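Local atomic coordinates of uncharacterized protein (Sulfolobus solfataricus P2, PDB entry 2QS7), a protein that is uncharacterised but, as a member of the DsrE/DsrF-like family, is probably an oxidoreductase. Residues A[101-106]-A[130-135]; A[42-47]-A[106-111]. One frame throughout, in Å; residues are numbered along the deposited sequence. Where two conformers were deposited one is given.

Both contacts depend on neighbouring strands of one parallel sheet: contact 1 uses strand 99-105 itself, contact 2 the residues just beyond strand 38-43, and Ser-106 belongs to both. The strands are joined by probable backbone hydrogen bonds, Phe-103 O to Phe-43 N and Cys-105 N to Phe-43 O, each 2.9 Å. Contact 1 (101-106 with 130-135) lays a helix against a sheet face and is only partly buried, with aromatic packing inside and basic side chains at its margin. Contact 2 (42-47 with 106-111) joins the segments that follow the two strands; its four touching residues are all buried, and it combines a hydroxyl pair with aromatic packing close to the second subunit.

Contact 1 of 2, residues A[101-106]-A[130-135]; sequences KVFACS and ATFLDR
Phe-103, with CG opposite its own carbonyl carbon (chi1 -62°), sends its ring from strand 99-105 to meet Phe-132 and Arg-135, while Arg-135 runs out from helix 129-136 and bends at chi3 to pass its chain across that ring. The fold here is an alpha/beta one: the helix follows strand 125-127 and runs roughly antiparallel to strand 99-105, the two axes 10.4 Å apart at closest approach. In the conformer of Phe-132 described, Phe-103 CD2 lies 3.6 Å from Phe-132 CE1, near the plane of the Phe-132 ring and at its edge. The ring planes are 73° apart and the centroids 5.9 Å, an oblique pair. One helical turn on, Arg-135 CD lies 3.5 Å from Phe-103 CE2. Farther along the same chain, Phe-103 CZ lies over one face of the guanidinium, 4.0 Å from Arg-135 CZ, with the two planes 41° apart. Arg-135 NE is bound by Asn-40 OD1 on strand 38-43, which helps fix the group's rotation. Lys-101 offers its CG, 4.2 Å from Arg-135 NH2, and then leads its amine away, so that NZ stays 5.9 Å from that same Arg-135 NH2. With no polar bond joining the two segments, cohesion rests on ring packing and on Arg-135 lying against Phe-103, and the partly exposed setting probably softens the repulsion between the two cations.

Contact 2 of 2, residues A[42-47]-A[106-111]; sequences FFTFWG and STTMEF
Thr-108 OG1 is hydrogen-bonded to Thr-44 OG1 at 2.8 Å, and either hydroxyl could be the donor; Phe-45 N lies 2.9 Å from Thr-108 OG1 as well. The place is the C-terminal end of a parallel alpha/beta sheet, where neighbouring strands 38-43 and 99-105 each give way to a helix, and the contact fastens one strand-to-helix turn to the helix after the other strand. The backbones come close, with Phe-45 CA 5.4 Å from Thr-108 CA. Thr-108 points at the turn, and its chi1 of -61° sets OG1 beside its own backbone N and CG2 opposite that N; both branches therefore work, CG2 packing 3.2 Å from Phe-45 N while OG1 faces Thr-44. The CB of Phe-45 starts out away from helix 106-111, yet the ring swings back to bring CD1 within 3.7 Å of Thr-108 OG1. The far end of the ring goes on to Phe-111: Phe-45 CZ sits at that ring's edge, near its plane, 3.9 Å from Phe-111 CE2. An alanine in place of Phe-45 removes the ring, and is likely to open a gap between Thr-108 OG1 and the edge of Phe-111, leaving that ring freer to turn. The aromatic cluster extends beyond the two segments: Phe-45 also meets Phe-15 and packs on Pro-24 of the second subunit, while Tyr-84 of that subunit makes an edge-to-face pair with Phe-111. Within helix 106-111, Thr-107 O sits 3.7 Å off the plane of the Phe-111 ring on one side, nearer its margin than its middle.

Contact 1 of 2, residues A[101-106]-A[130-135]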
loop_
_atom_site.group_PDB
_atom_site.type_symbol
_atom_site.label_atom_id
_atom_site.label_comp_id
_atom_site.label_asym_id
_atom_site.label_seq_id
_atom_site.Cartn_x
_atom_site.Cartn_y
_atom_site.Cartn_z
ATOM N N LYS A 101 -5.996 19.073 -3.290
ATOM C CA LYS A 101 -4.891 19.728 -2.604
ATOM C C LYS A 101 -3.684 18.806 -2.613
ATOM O O LYS A 101 -3.809 17.602 -2.362
ATOM C CB LYS A 101 -5.261 20.070 -1.174
ATOM C CG LYS A 101 -6.359 21.124 -1.053
ATOM C CD LYS A 101 -5.832 22.472 -1.418
ATOM C CE LYS A 101 -6.907 23.552 -1.335
ATOM N NZ LYS A 101 -7.788 23.601 -2.565
ATOM N N VAL A 102 -2.536 19.389 -2.934
ATOM C CA VAL A 102 -1.283 18.676 -3.032
ATOM C C VAL A 102 -0.368 19.173 -1.960
ATOM O O VAL A 102 -0.062 20.369 -1.899
ATOM C CB VAL A 102 -0.664 18.901 -4.417
ATOM C CG1 VAL A 102 0.704 18.238 -4.559
ATOM C CG2 VAL A 102 -1.635 18.381 -5.478
ATOM N N PHE A 103 0.047 18.257 -1.105
ATOM C CA PHE A 103 0.941 18.539 0.006
ATOM C C PHE A 103 2.251 17.780 -0.153
ATOM O O PHE A 103 2.268 16.674 -0.651
ATOM C CB PHE A 103 0.297 18.101 1.322
ATOM C CG PHE A 103 -0.972 18.821 1.636
ATOM C CD1 PHE A 103 -0.944 20.106 2.159
ATOM C CD2 PHE A 103 -2.183 18.252 1.349
ATOM C CE1 PHE A 103 -2.106 20.794 2.434
ATOM C CE2 PHE A 103 -3.348 18.917 1.627
ATOM C CZ PHE A 103 -3.311 20.198 2.178
ATOM N N ALA A 104 3.324 18.399 0.319
ATOM C CA ALA A 104 4.641 17.821 0.338
ATOM C C ALA A 104 5.022 17.574 1.788
ATOM O O ALA A 104 4.801 18.411 2.643
ATOM C CB ALA A 104 5.685 18.807 -0.346
ATOM N N CYS A 105 5.600 16.412 2.042
ATOM C CA CYS A 105 6.049 15.990 3.354
ATOM C C CYS A 105 7.317 16.695 3.805
ATOM O O CYS A 105 8.366 16.547 3.185
ATOM C CB CYS A 105 6.356 14.500 3.280
ATOM S SG CYS A 105 7.194 13.810 4.710
ATOM N N SER A 106 7.237 17.425 4.906
ATOM C CA SER A 106 8.375 18.177 5.398
ATOM C C SER A 106 9.517 17.299 5.903
ATOM O O SER A 106 10.669 17.689 5.773
ATOM C CB SER A 106 7.935 19.155 6.481
ATOM O OG SER A 106 7.297 18.478 7.537
ATOM N N ALA A 130 0.909 14.791 11.163
ATOM C CA ALA A 130 -0.339 15.053 11.844
ATOM C C ALA A 130 -1.300 15.868 11.001
ATOM O O ALA A 130 -2.532 15.755 11.119
ATOM C CB ALA A 130 -0.116 15.818 13.162
ATOM N N THR A 131 -0.730 16.772 10.220
ATOM C CA THR A 131 -1.552 17.612 9.379
ATOM C C THR A 131 -2.299 16.721 8.411
ATOM O O THR A 131 -3.504 16.851 8.219
ATOM C CB THR A 131 -0.692 18.702 8.697
ATOM O OG1 THR A 131 0.173 19.333 9.686
ATOM C CG2 THR A 131 -1.592 19.720 8.079
ATOM N N PHE A 132 -1.591 15.755 7.841
ATOM C CA PHE A 132 -2.258 14.907 6.885
ATOM C C PHE A 132 -3.262 13.947 7.547
ATOM O O PHE A 132 -4.320 13.768 7.008
ATOM C CB PHE A 132 -1.273 14.272 5.877
ATOM C CG PHE A 132 -1.888 14.023 4.527
ATOM C CD1 PHE A 132 -2.033 15.070 3.618
ATOM C CD2 PHE A 132 -2.355 12.770 4.177
ATOM C CE1 PHE A 132 -2.625 14.859 2.392
ATOM C CE2 PHE A 132 -2.940 12.555 2.945
ATOM C CZ PHE A 132 -3.080 13.606 2.057
ATOM N N LEU A 133 -2.985 13.432 8.714
ATOM C CA LEU A 133 -3.953 12.666 9.413
ATOM C C LEU A 133 -5.212 13.433 9.663
ATOM O O LEU A 133 -6.320 12.868 9.649
ATOM C CB LEU A 133 -3.436 12.277 10.814
ATOM C CG LEU A 133 -2.703 10.960 11.163
ATOM C CD1 LEU A 133 -1.674 10.602 10.169
ATOM C CD2 LEU A 133 -2.077 11.118 12.560
ATOM N N ASP A 134 -5.054 14.701 10.051
ATOM C CA ASP A 134 -6.181 15.545 10.330
ATOM C C ASP A 134 -7.010 15.734 9.112
ATOM O O ASP A 134 -8.211 15.622 9.150
ATOM C CB ASP A 134 -5.712 16.935 10.741
ATOM C CG ASP A 134 -5.328 17.047 12.221
ATOM O OD1 ASP A 134 -5.455 16.076 13.008
ATOM O OD2 ASP A 134 -4.928 18.175 12.594
ATOM N N ARG A 135 -6.360 16.056 8.006
ATOM C CA ARG A 135 -7.095 16.214 6.740
ATOM C C ARG A 135 -7.765 14.987 6.254
ATOM O O ARG A 135 -8.871 15.065 5.747
ATOM C CB ARG A 135 -6.165 16.721 5.615
ATOM C CG ARG A 135 -6.421 18.099 5.295
ATOM C CD ARG A 135 -5.873 18.506 4.045
ATOM N NE ARG A 135 -6.890 19.276 3.357
ATOM C CZ ARG A 135 -7.093 20.576 3.465
ATOM N NH1 ARG A 135 -6.366 21.344 4.250
ATOM N NH2 ARG A 135 -8.049 21.106 2.739
#

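Contact 2 of 2, residues A[42-47]-A[106-111]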
loop_
_atom_site.group_PDB
_atom_site.type_symbol
_atom_site.label_atom_id
_atom_site.label_comp_id
_atom_site.label_asym_id
_atom_site.label_seq_id
_atom_site.Cartn_x
_atom_site.Cartn_y
_atom_site.Cartn_z
ATOM N N PHE A 42 -0.654 13.584 -0.383
ATOM C CA PHE A 42 0.517 13.850 0.443
ATOM C C PHE A 42 1.717 13.101 -0.125
ATOM O O PHE A 42 1.807 11.868 -0.030
ATOM C CB PHE A 42 0.280 13.411 1.874
ATOM C CG PHE A 42 1.415 13.747 2.795
ATOM C CD1 PHE A 42 1.710 15.054 3.093
ATOM C CD2 PHE A 42 2.189 12.755 3.370
ATOM C CE1 PHE A 42 2.746 15.346 3.953
ATOM C CE2 PHE A 42 3.198 13.063 4.223
ATOM C CZ PHE A 42 3.476 14.334 4.510
ATOM N N PHE A 43 2.647 13.846 -0.731
ATOM C CA PHE A 43 3.812 13.240 -1.344
ATOM C C PHE A 43 4.935 13.129 -0.355
ATOM O O PHE A 43 5.372 14.122 0.207
ATOM C CB PHE A 43 4.255 14.010 -2.568
ATOM C CG PHE A 43 3.307 13.900 -3.706
ATOM C CD1 PHE A 43 2.169 14.685 -3.740
ATOM C CD2 PHE A 43 3.549 13.027 -4.759
ATOM C CE1 PHE A 43 1.271 14.607 -4.799
ATOM C CE2 PHE A 43 2.639 12.936 -5.831
ATOM C CZ PHE A 43 1.488 13.734 -5.833
ATOM N N THR A 44 5.416 11.912 -0.171
ATOM C CA THR A 44 6.439 11.624 0.802
ATOM C C THR A 44 7.441 10.638 0.213
ATOM O O THR A 44 7.166 9.967 -0.773
ATOM C CB THR A 44 5.785 11.091 2.096
ATOM O OG1 THR A 44 6.761 11.069 3.137
ATOM C CG2 THR A 44 5.177 9.676 1.901
ATOM N N PHE A 45 8.620 10.588 0.789
ATOM C CA PHE A 45 9.678 9.710 0.292
ATOM C C PHE A 45 9.836 9.758 -1.210
ATOM O O PHE A 45 10.110 10.811 -1.762
ATOM C CB PHE A 45 9.481 8.269 0.821
ATOM C CG PHE A 45 9.926 8.099 2.243
ATOM C CD1 PHE A 45 9.081 8.457 3.302
ATOM C CD2 PHE A 45 11.222 7.644 2.529
ATOM C CE1 PHE A 45 9.522 8.344 4.640
ATOM C CE2 PHE A 45 11.668 7.528 3.853
ATOM C CZ PHE A 45 10.823 7.877 4.905
ATOM N N TRP A 46 9.640 8.638 -1.877
ATOM C CA TRP A 46 9.904 8.551 -3.313
ATOM C C TRP A 46 8.932 9.370 -4.132
ATOM O O TRP A 46 9.263 9.869 -5.214
ATOM C CB TRP A 46 9.875 7.088 -3.748
ATOM C CG TRP A 46 10.655 6.223 -2.849
ATOM C CD1 TRP A 46 10.207 5.147 -2.154
ATOM C CD2 TRP A 46 12.034 6.385 -2.501
ATOM N NE1 TRP A 46 11.231 4.608 -1.412
ATOM C CE2 TRP A 46 12.358 5.359 -1.596
ATOM C CE3 TRP A 46 13.025 7.307 -2.862
ATOM C CZ2 TRP A 46 13.641 5.213 -1.052
ATOM C CZ3 TRP A 46 14.280 7.178 -2.317
ATOM C CH2 TRP A 46 14.587 6.126 -1.424
ATOM N N GLY A 47 7.728 9.506 -3.602
ATOM C CA GLY A 47 6.697 10.277 -4.259
ATOM C C GLY A 47 7.052 11.741 -4.225
ATOM O O GLY A 47 6.719 12.484 -5.126
ATOM N N SER A 106 7.237 17.425 4.906
ATOM C CA SER A 106 8.375 18.177 5.398
ATOM C C SER A 106 9.517 17.299 5.903
ATOM O O SER A 106 10.669 17.689 5.773
ATOM C CB SER A 106 7.935 19.155 6.481
ATOM O OG SER A 106 7.297 18.478 7.537
ATOM N N THR A 107 9.223 16.123 6.454
ATOM C CA THR A 107 10.284 15.234 6.982
ATOM C C THR A 107 11.178 14.662 5.882
ATOM O O THR A 107 12.400 14.704 5.975
ATOM C CB THR A 107 9.701 14.093 7.823
ATOM O OG1 THR A 107 8.961 14.664 8.894
ATOM C CG2 THR A 107 10.804 13.222 8.427
ATOM N N THR A 108 10.555 14.137 4.845
ATOM C CA THR A 108 11.247 13.642 3.681
ATOM C C THR A 108 12.096 14.727 3.044
ATOM O O THR A 108 13.195 14.454 2.548
ATOM C CB THR A 108 10.215 13.224 2.571
ATOM O OG1 THR A 108 9.366 12.183 3.041
ATOM C CG2 THR A 108 10.947 12.799 1.249
HETATM N N MSE A 109 11.582 15.954 3.005
HETATM C CA MSE A 109 12.339 17.054 2.398
HETATM C C MSE A 109 13.663 17.278 3.100
HETATM O O MSE A 109 14.643 17.630 2.453
HETATM C CB MSE A 109 11.523 18.327 2.341
HETATM C CG MSE A 109 10.421 18.213 1.334
HETATM SE SE MSE A 109 9.243 19.673 1.465
HETATM C CE MSE A 109 10.473 21.076 1.008
ATOM N N GLU A 110 13.687 17.095 4.415
ATOM C CA GLU A 110 14.930 17.186 5.184
ATOM C C GLU A 110 15.838 16.003 4.850
ATOM O O GLU A 110 17.027 16.190 4.649
ATOM C CB GLU A 110 14.667 17.216 6.706
ATOM C CG GLU A 110 13.919 18.478 7.223
ATOM C CD GLU A 110 13.614 18.427 8.724
ATOM N N PHE A 111 15.280 14.790 4.794
ATOM C CA PHE A 111 16.079 13.594 4.470
ATOM C C PHE A 111 16.736 13.668 3.103
ATOM O O PHE A 111 17.825 13.116 2.932
ATOM C CB PHE A 111 15.307 12.256 4.418
ATOM C CG PHE A 111 14.705 11.776 5.721
ATOM C CD1 PHE A 111 15.103 12.273 6.964
ATOM C CD2 PHE A 111 13.800 10.704 5.687
ATOM C CE1 PHE A 111 14.530 11.775 8.149
ATOM C CE2 PHE A 111 13.245 10.188 6.847
ATOM C CZ PHE A 111 13.611 10.718 8.087
#